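Local coordinates for protein glutaryl-CoA dehydrogenase (Mycobacterium smegmatis, PDB 3SF6) that belongs to the acyl-CoA dehydrogenase family of flavoproteins and binds dihydroflavine-adenine dinucleotide in a four-chain assembly, at residues A64-E73 / M139-C147. Numbering follows the deposited sequence.
Sequences ARELAVELGE and MASGHRIGC
Ile-145 lays its long branch against helix 64-73. From CB the chain runs through CG1, which meets the methyl of Ala-68. Its tip, CD1, packs 3.7 Å from Ala-68 CB and also touches CA and CG of Arg-65. CG1 sits beside the backbone N (chi1 -66°) and CD1 is extended beyond it, which carries the tip to the helix surface. The Arg-65 side chain crosses this branch at about a right angle and also touches Val-187.

Gly-142 lies against Ala-68, and Gly-72 is one turn further along the helix. With no side chain on either glycine, the backbones approach to CA-H...O distance. Gly-142, with positive phi, is the first residue to leave helical angles, in a Schellman motif at the C-terminal end of helix 129-140. Its CA comes to 3.5 Å from Ala-68 O, with an angle of 159° at the hydrogen. Gly-72 CA makes a similar contact with Ser-141 O at 3.6 Å. The contact joins helix 64-73 of the N-terminal acyl-CoA dehydrogenase domain to the turn between helix 129-140 and strand 146-149. Asp-189 OD2 accepts from Ile-145 N, and the Gln-115 side chain bonds to Met-139 O, Arg-144 O and Gly-146 N. One water links the two segments, donating to Arg-65 O and, at 2.7 Å, to Gly-142 O.

His-143 is modelled in two conformers, and its contacts here hold for one of them. Val-69 CG2 lies over one ring face, a CH-pi contact 4.0 Å from the ring centroid. Val-69 CG1 reaches CE1 and NE2 of the same ring. Glu-73 OE2 comes close to CE1 at the ring edge, with the carboxylate turned 46° from the ring; the detail is doubtful. His-143 ND1 is hydrogen-bonded to Ser-141 OG at 3.0 Å.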
loop_
_atom_site.group_PDB
_atom_site.type_symbol
_atom_site.label_atom_id
_atom_site.label_comp_id
_atom_site.label_asym_id
_atom_site.label_seq_id
_atom_site.Cartn_x
_atom_site.Cartn_y
_atom_site.Cartn_z
ATOM N N ALA A 64 26.895 -28.869 -3.552
ATOM C CA ALA A 64 25.898 -29.124 -2.525
ATOM C C ALA A 64 26.318 -30.279 -1.597
ATOM O O ALA A 64 26.151 -30.188 -0.375
ATOM C CB ALA A 64 24.539 -29.423 -3.160
ATOM N N ARG A 65 26.849 -31.357 -2.180
ATOM C CA ARG A 65 27.246 -32.518 -1.354
ATOM C C ARG A 65 28.363 -32.164 -0.395
ATOM O O ARG A 65 28.298 -32.506 0.798
ATOM C CB ARG A 65 27.593 -33.734 -2.220
ATOM C CG ARG A 65 26.372 -34.330 -2.885
ATOM C CD ARG A 65 26.672 -35.645 -3.562
ATOM N NE ARG A 65 25.786 -35.912 -4.706
ATOM C CZ ARG A 65 25.851 -35.345 -5.922
ATOM N NH1 ARG A 65 26.777 -34.415 -6.238
ATOM N NH2 ARG A 65 24.964 -35.720 -6.846
ATOM N N GLU A 66 29.388 -31.455 -0.885
ATOM C CA GLU A 66 30.492 -31.053 -0.036
ATOM C C GLU A 66 29.999 -30.058 1.015
ATOM O O GLU A 66 30.404 -30.119 2.180
ATOM C CB GLU A 66 31.623 -30.422 -0.857
ATOM N N LEU A 67 29.111 -29.146 0.625
ATOM C CA LEU A 67 28.591 -28.177 1.571
ATOM C C LEU A 67 27.762 -28.820 2.691
ATOM O O LEU A 67 27.840 -28.408 3.868
ATOM C CB LEU A 67 27.756 -27.107 0.841
ATOM C CG LEU A 67 27.278 -25.952 1.706
ATOM C CD1 LEU A 67 28.465 -25.106 2.148
ATOM C CD2 LEU A 67 26.224 -25.088 0.904
ATOM N N ALA A 68 26.952 -29.799 2.336
ATOM C CA ALA A 68 26.167 -30.520 3.337
ATOM C C ALA A 68 27.076 -31.141 4.395
ATOM O O ALA A 68 26.792 -31.056 5.587
ATOM C CB ALA A 68 25.257 -31.577 2.660
ATOM N N VAL A 69 28.181 -31.764 3.959
ATOM C CA VAL A 69 29.128 -32.321 4.914
ATOM C C VAL A 69 29.691 -31.241 5.828
ATOM O O VAL A 69 29.785 -31.405 7.048
ATOM C CB VAL A 69 30.263 -33.101 4.209
ATOM C CG1 VAL A 69 31.399 -33.417 5.234
ATOM C CG2 VAL A 69 29.696 -34.347 3.617
ATOM N N GLU A 70 30.102 -30.127 5.239
ATOM C CA GLU A 70 30.629 -29.019 6.024
ATOM C C GLU A 70 29.637 -28.558 7.088
ATOM O O GLU A 70 29.996 -28.347 8.258
ATOM C CB GLU A 70 31.009 -27.849 5.076
ATOM C CG GLU A 70 31.687 -26.691 5.747
ATOM C CD GLU A 70 32.231 -25.645 4.744
ATOM O OE1 GLU A 70 31.895 -25.731 3.554
ATOM O OE2 GLU A 70 32.991 -24.728 5.155
ATOM N N LEU A 71 28.398 -28.326 6.666
ATOM C CA LEU A 71 27.374 -27.823 7.575
ATOM C C LEU A 71 27.019 -28.860 8.650
ATOM O O LEU A 71 26.869 -28.530 9.824
ATOM C CB LEU A 71 26.113 -27.440 6.795
ATOM C CG LEU A 71 26.303 -26.290 5.814
ATOM C CD1 LEU A 71 25.039 -26.079 4.942
ATOM C CD2 LEU A 71 26.712 -25.004 6.578
ATOM N N GLY A 72 26.924 -30.123 8.243
ATOM C CA GLY A 72 26.610 -31.190 9.191
ATOM C C GLY A 72 27.681 -31.346 10.242
ATOM O O GLY A 72 27.380 -31.488 11.432
ATOM N N GLU A 73 28.946 -31.342 9.799
ATOM C CA GLU A 73 30.051 -31.484 10.726
ATOM C C GLU A 73 30.159 -30.283 11.663
ATOM O O GLU A 73 30.670 -30.415 12.759
ATOM C CB GLU A 73 31.330 -31.832 9.970
ATOM C CG GLU A 73 31.155 -33.264 9.337
ATOM C CD GLU A 73 32.440 -33.851 8.745
ATOM O OE1 GLU A 73 33.418 -33.116 8.525
ATOM O OE2 GLU A 73 32.426 -35.059 8.434
ATOM N N MET A 139 22.477 -38.307 8.186
ATOM C CA MET A 139 21.843 -37.064 7.757
ATOM C C MET A 139 22.300 -35.873 8.601
ATOM O O MET A 139 22.562 -34.779 8.094
ATOM C CB MET A 139 20.312 -37.221 7.755
ATOM C CG MET A 139 19.844 -38.200 6.674
ATOM S SD MET A 139 18.093 -38.527 6.744
ATOM C CE MET A 139 17.442 -37.154 5.718
ATOM N N ALA A 140 22.446 -36.090 9.898
ATOM C CA ALA A 140 22.922 -35.013 10.782
ATOM C C ALA A 140 24.349 -34.625 10.444
ATOM O O ALA A 140 24.699 -33.464 10.514
ATOM C CB ALA A 140 22.833 -35.445 12.242
ATOM N N SER A 141 25.164 -35.573 9.989
ATOM C CA SER A 141 26.543 -35.252 9.621
ATOM C C SER A 141 26.677 -34.704 8.206
ATOM O O SER A 141 27.750 -34.304 7.804
ATOM C CB SER A 141 27.439 -36.490 9.744
ATOM O OG SER A 141 27.107 -37.444 8.729
ATOM N N GLY A 142 25.613 -34.772 7.433
ATOM C CA GLY A 142 25.632 -34.318 6.072
ATOM C C GLY A 142 26.154 -35.323 5.071
ATOM O O GLY A 142 26.203 -35.019 3.868
ATOM N N HIS A 143 26.525 -36.517 5.554
ATOM C CA HIS A 143 27.009 -37.524 4.622
ATOM C C HIS A 143 25.931 -38.169 3.780
ATOM O O HIS A 143 26.251 -38.669 2.711
ATOM C CB HIS A 143 27.856 -38.542 5.338
ATOM C CG HIS A 143 29.181 -37.986 5.704
ATOM N ND1 HIS A 143 29.380 -37.260 6.855
ATOM C CD2 HIS A 143 30.341 -37.923 5.001
ATOM C CE1 HIS A 143 30.634 -36.849 6.890
ATOM N NE2 HIS A 143 31.236 -37.235 5.775
ATOM N N ARG A 144 24.658 -38.088 4.206
ATOM C CA ARG A 144 23.524 -38.493 3.381
ATOM C C ARG A 144 22.546 -37.315 3.344
ATOM O O ARG A 144 22.251 -36.695 4.380
ATOM C CB ARG A 144 22.855 -39.740 3.942
ATOM C CG ARG A 144 23.728 -40.991 3.909
ATOM C CD ARG A 144 24.004 -41.477 2.510
ATOM N NE ARG A 144 24.858 -42.668 2.510
ATOM C CZ ARG A 144 26.162 -42.647 2.228
ATOM N NH1 ARG A 144 26.793 -41.497 1.966
ATOM N NH2 ARG A 144 26.868 -43.787 2.228
ATOM N N ILE A 145 22.116 -36.972 2.139
ATOM C CA ILE A 145 21.242 -35.829 1.910
ATOM C C ILE A 145 19.814 -36.323 1.681
ATOM O O ILE A 145 19.593 -37.307 0.958
ATOM C CB ILE A 145 21.720 -34.976 0.740
ATOM C CG1 ILE A 145 23.057 -34.332 1.072
ATOM C CG2 ILE A 145 20.650 -33.926 0.375
ATOM C CD1 ILE A 145 23.670 -33.529 -0.111
ATOM N N GLY A 146 18.862 -35.663 2.321
ATOM C CA GLY A 146 17.447 -35.943 2.119
ATOM C C GLY A 146 16.705 -34.899 1.296
ATOM O O GLY A 146 17.150 -33.755 1.115
ATOM N N CYS A 147 15.533 -35.297 0.828
ATOM C CA CYS A 147 14.574 -34.378 0.222
ATOM C C CYS A 147 13.182 -34.826 0.629
ATOM O O CYS A 147 13.015 -35.920 1.199
ATOM C CB CYS A 147 14.728 -34.315 -1.300
ATOM S SG CYS A 147 14.316 -35.831 -2.194
HETATM O O HOH W 1 26.916 -35.022 1.232
#